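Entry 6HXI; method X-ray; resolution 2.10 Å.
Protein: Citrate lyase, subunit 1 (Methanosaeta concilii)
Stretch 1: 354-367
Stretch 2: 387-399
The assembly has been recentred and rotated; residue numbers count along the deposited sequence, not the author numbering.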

# COMPACT_ATOMS: atom_id res chain seq x y z
N GLY C 354 7.82 22.07 39.40
CA GLY C 354 6.59 22.81 39.67
C GLY C 354 6.81 23.95 40.67
O GLY C 354 6.32 25.06 40.47
N VAL C 355 7.60 23.66 41.73
CA VAL C 355 7.99 24.61 42.79
C VAL C 355 8.85 25.74 42.18
O VAL C 355 8.58 26.91 42.44
CB VAL C 355 8.73 23.88 43.96
CG1 VAL C 355 9.29 24.88 44.98
CG2 VAL C 355 7.82 22.85 44.64
N VAL C 356 9.85 25.39 41.35
CA VAL C 356 10.74 26.35 40.66
C VAL C 356 9.91 27.27 39.75
O VAL C 356 10.09 28.48 39.81
CB VAL C 356 11.95 25.66 39.95
CG1 VAL C 356 12.64 26.59 38.96
CG2 VAL C 356 12.95 25.13 40.97
N MET C 357 8.97 26.70 38.96
CA MET C 357 8.08 27.46 38.05
C MET C 357 7.24 28.52 38.76
O MET C 357 7.09 29.64 38.25
CB MET C 357 7.18 26.52 37.25
CG MET C 357 7.90 25.86 36.11
SD MET C 357 6.90 24.62 35.28
CE MET C 357 7.43 24.96 33.56
N ALA C 358 6.71 28.18 39.96
CA ALA C 358 5.92 29.10 40.76
C ALA C 358 6.81 30.20 41.34
O ALA C 358 6.44 31.37 41.24
CB ALA C 358 5.19 28.37 41.86
N LEU C 359 8.00 29.83 41.89
CA LEU C 359 8.97 30.77 42.46
C LEU C 359 9.46 31.79 41.43
O LEU C 359 9.60 32.96 41.77
CB LEU C 359 10.16 30.06 43.13
CG LEU C 359 9.86 29.30 44.43
CD1 LEU C 359 10.99 28.35 44.77
CD2 LEU C 359 9.62 30.24 45.59
N GLU C 360 9.66 31.34 40.16
CA GLU C 360 10.05 32.18 39.02
C GLU C 360 8.97 33.24 38.77
O GLU C 360 9.31 34.41 38.53
CB GLU C 360 10.22 31.34 37.75
CG GLU C 360 11.63 30.80 37.54
CD GLU C 360 11.79 29.84 36.38
OE1 GLU C 360 11.19 28.74 36.42
OE2 GLU C 360 12.57 30.16 35.45
N GLU C 361 7.69 32.84 38.83
CA GLU C 361 6.54 33.72 38.61
C GLU C 361 6.32 34.74 39.72
O GLU C 361 5.86 35.85 39.44
CB GLU C 361 5.26 32.91 38.37
CG GLU C 361 4.96 32.77 36.89
CD GLU C 361 3.71 31.99 36.54
OE1 GLU C 361 2.61 32.39 37.00
OE2 GLU C 361 3.82 31.00 35.78
N TYR C 362 6.65 34.36 40.97
CA TYR C 362 6.51 35.21 42.15
C TYR C 362 7.79 36.00 42.51
O TYR C 362 7.83 36.60 43.57
CB TYR C 362 5.99 34.39 43.35
CG TYR C 362 4.48 34.33 43.39
CD1 TYR C 362 3.78 33.38 42.64
CD2 TYR C 362 3.74 35.23 44.15
CE1 TYR C 362 2.39 33.34 42.65
CE2 TYR C 362 2.35 35.19 44.17
CZ TYR C 362 1.68 34.25 43.41
OH TYR C 362 0.31 34.21 43.42
N GLN C 363 8.79 36.03 41.59
CA GLN C 363 10.10 36.71 41.70
C GLN C 363 10.04 38.13 42.29
O GLN C 363 10.80 38.42 43.22
CB GLN C 363 10.81 36.72 40.34
CG GLN C 363 12.20 37.35 40.33
CD GLN C 363 12.78 37.46 38.94
OE1 GLN C 363 13.72 36.74 38.59
NE2 GLN C 363 12.24 38.36 38.13
N GLN C 364 9.17 39.01 41.73
CA GLN C 364 9.04 40.40 42.19
C GLN C 364 8.45 40.47 43.61
O GLN C 364 9.02 41.14 44.48
CB GLN C 364 8.20 41.23 41.21
CG GLN C 364 8.51 42.72 41.24
CD GLN C 364 7.41 43.57 40.64
OE1 GLN C 364 7.02 43.39 39.48
NE2 GLN C 364 6.93 44.53 41.41
N LYS C 365 7.34 39.74 43.84
CA LYS C 365 6.64 39.63 45.12
C LYS C 365 7.50 38.96 46.22
O LYS C 365 7.32 39.29 47.39
CB LYS C 365 5.29 38.91 44.95
CG LYS C 365 4.12 39.87 44.83
CD LYS C 365 2.89 39.21 44.23
CE LYS C 365 1.78 40.22 44.03
NZ LYS C 365 0.63 39.68 43.26
N LEU C 366 8.44 38.06 45.83
CA LEU C 366 9.36 37.37 46.75
C LEU C 366 10.42 38.33 47.30
O LEU C 366 10.69 38.29 48.50
CB LEU C 366 10.06 36.19 46.06
CG LEU C 366 9.29 34.88 45.94
CD1 LEU C 366 9.91 34.00 44.89
CD2 LEU C 366 9.25 34.13 47.25
N GLN C 367 11.03 39.18 46.43
CA GLN C 367 12.06 40.16 46.80
C GLN C 367 11.46 41.25 47.69
O GLN C 367 12.03 41.57 48.73
CB GLN C 367 12.71 40.79 45.54
CG GLN C 367 13.53 39.80 44.70
CD GLN C 367 13.91 40.32 43.33
OE1 GLN C 367 15.04 40.12 42.87
NE2 GLN C 367 12.98 40.92 42.61
N LYS C 387 19.52 20.74 42.02
CA LYS C 387 20.25 21.50 40.99
C LYS C 387 19.38 22.65 40.46
O LYS C 387 19.88 23.76 40.31
CB LYS C 387 20.67 20.59 39.82
CG LYS C 387 21.85 21.14 39.01
CD LYS C 387 21.86 20.66 37.55
CE LYS C 387 22.38 19.24 37.35
NZ LYS C 387 21.85 18.62 36.11
N LEU C 388 18.07 22.38 40.20
CA LEU C 388 17.07 23.36 39.75
C LEU C 388 16.93 24.50 40.76
O LEU C 388 16.88 25.66 40.36
CB LEU C 388 15.69 22.69 39.58
CG LEU C 388 15.48 21.74 38.40
CD1 LEU C 388 14.22 20.89 38.63
CD2 LEU C 388 15.39 22.50 37.10
N MET C 389 16.85 24.16 42.07
CA MET C 389 16.71 25.10 43.20
C MET C 389 17.98 25.95 43.38
O MET C 389 17.86 27.11 43.73
CB MET C 389 16.42 24.36 44.52
CG MET C 389 15.06 23.65 44.59
SD MET C 389 13.57 24.69 44.55
CE MET C 389 13.95 25.94 45.75
N ARG C 390 19.17 25.35 43.19
CA ARG C 390 20.46 26.03 43.31
C ARG C 390 20.65 27.03 42.18
O ARG C 390 21.10 28.15 42.44
CB ARG C 390 21.63 25.03 43.35
CG ARG C 390 21.79 24.35 44.69
CD ARG C 390 23.03 23.49 44.73
NE ARG C 390 22.91 22.40 45.70
CZ ARG C 390 22.69 21.13 45.37
NH1 ARG C 390 22.56 20.78 44.10
NH2 ARG C 390 22.60 20.20 46.32
N ASP C 391 20.28 26.64 40.93
CA ASP C 391 20.35 27.47 39.73
C ASP C 391 19.37 28.64 39.82
O ASP C 391 19.67 29.72 39.31
CB ASP C 391 20.06 26.64 38.46
CG ASP C 391 21.05 25.52 38.14
OD1 ASP C 391 22.04 25.36 38.90
OD2 ASP C 391 20.81 24.79 37.17
N LEU C 392 18.22 28.41 40.48
CA LEU C 392 17.16 29.40 40.71
C LEU C 392 17.62 30.47 41.69
O LEU C 392 17.50 31.66 41.38
CB LEU C 392 15.87 28.70 41.21
CG LEU C 392 14.63 29.57 41.43
CD1 LEU C 392 14.11 30.14 40.13
CD2 LEU C 392 13.53 28.78 42.12
N GLY C 393 18.17 30.05 42.83
CA GLY C 393 18.71 30.94 43.87
C GLY C 393 19.80 31.88 43.41
O GLY C 393 19.97 32.96 43.97
N LYS C 394 20.56 31.49 42.37
CA LYS C 394 21.62 32.31 41.80
C LYS C 394 21.08 33.38 40.81
O LYS C 394 21.84 34.26 40.40
CB LYS C 394 22.69 31.42 41.13
CG LYS C 394 23.50 30.57 42.10
CD LYS C 394 24.46 29.62 41.37
CE LYS C 394 24.51 28.24 41.98
NZ LYS C 394 25.23 28.21 43.29
N ARG C 395 19.79 33.31 40.43
CA ARG C 395 19.22 34.26 39.47
C ARG C 395 17.96 35.03 39.97
O ARG C 395 17.67 36.10 39.45
CB ARG C 395 18.94 33.58 38.12
CG ARG C 395 17.81 32.55 38.12
CD ARG C 395 17.59 31.97 36.74
NE ARG C 395 16.31 31.27 36.66
CZ ARG C 395 16.13 29.97 36.90
NH1 ARG C 395 14.93 29.42 36.80
NH2 ARG C 395 17.17 29.21 37.23
N LEU C 396 17.23 34.46 40.95
CA LEU C 396 15.99 35.01 41.51
C LEU C 396 16.16 36.29 42.32
O LEU C 396 15.28 37.15 42.28
CB LEU C 396 15.25 33.93 42.34
CG LEU C 396 13.71 33.96 42.32
CD1 LEU C 396 13.14 33.71 40.93
CD2 LEU C 396 13.15 32.89 43.23
N GLY C 397 17.26 36.40 43.06
CA GLY C 397 17.54 37.56 43.89
C GLY C 397 17.04 37.44 45.32
O GLY C 397 16.92 38.44 46.03
N VAL C 398 16.72 36.20 45.73
CA VAL C 398 16.25 35.85 47.08
C VAL C 398 17.14 34.72 47.64
O VAL C 398 17.56 33.85 46.86
CB VAL C 398 14.73 35.53 47.19
CG1 VAL C 398 13.86 36.77 47.00
CG2 VAL C 398 14.31 34.42 46.23
N PRO C 399 17.46 34.71 48.96
CA PRO C 399 18.32 33.63 49.49
C PRO C 399 17.66 32.25 49.48
O PRO C 399 16.58 32.06 50.05
CB PRO C 399 18.67 34.12 50.91
CG PRO C 399 18.24 35.56 50.98
CD PRO C 399 17.09 35.66 50.02

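Two side chains anchor the contact, one contributed by each stretch. L396, which has the largest area covered by the other stretch, sits as a knob in a hole formed by L359, E360, Q363 and L366. Its CA-to-CB bond points sideways, and the side chain (chi1 -146°, between wells; chi2 p) carries its methyl groups into the opposing helices: CD2 lies 3.8 Å from L366 CD1 and 4.1 Å from L359 CB, while CD1 is 3.7 Å from the backbone O of L359 and 3.9 Å from E360 CA. A branched leucine suits this place because its two methyls can meet both side chains and backbone at the bend between helix 354-361 and helix 363-367.

V356 makes the reciprocal insertion, among L388, M389, L392 and R395. Its CA-to-CB bond points toward the second stretch, and CG2 packs 3.7 Å from M389 SD, 3.9 Å from L388 CB and 3.9 Å from L392 CD2. The axes of helices 354-361 and 387-396 run nearly parallel, at 12°, with a closest approach of 10.0 Å, whereas the axis of helix 363-367 makes an angle of 72° with that of helix 387-396, with a closest approach of 12.1 Å. V356 CA is 6.6 Å from M389 CA, and the compact, beta-branched valine, already pointing toward the second stretch, reaches its neighbours with CG2. Between the two knobs, L359 fills the interior with CD1, 3.7 Å from L392 CD2 and 3.9 Å from M389 CE. M389 starts sideways, but its long, flexible side chain, with all three chi angles m, folds so that its end comes nearer to the first stretch.

G397 is the first residue to leave helical phi/psi, and its positive phi of 91° favours glycine: a CB here would be jammed against the carbonyl O of L396. The turn leads to V398, which points toward the first stretch and extends the apolar layer, its CG1 lying 4.0 Å from L366 CB and 3.8 Å from Q367 CG.

Longer polar residues border this buried layer. The aliphatic part of Q363 covers L396, with CG 3.8 Å from L396 CD1. E360 also combines two roles: its CG packs 3.6 Å from L392 CD1, while its carboxylate reaches R395. E360 OE2 and R395 NH1, 2.8 Å apart, form a salt bridge that includes a weak hydrogen bond, with an N-H...acceptor angle of 147°. The carboxylate oxygen approaches the edge of the guanidinium, near its plane. Both side chains begin sideways and are long enough to bring opposite charges together at the exposed margin, while R395 NH1 also lies 4.2 Å from V356 CG1, bordering the valine knob.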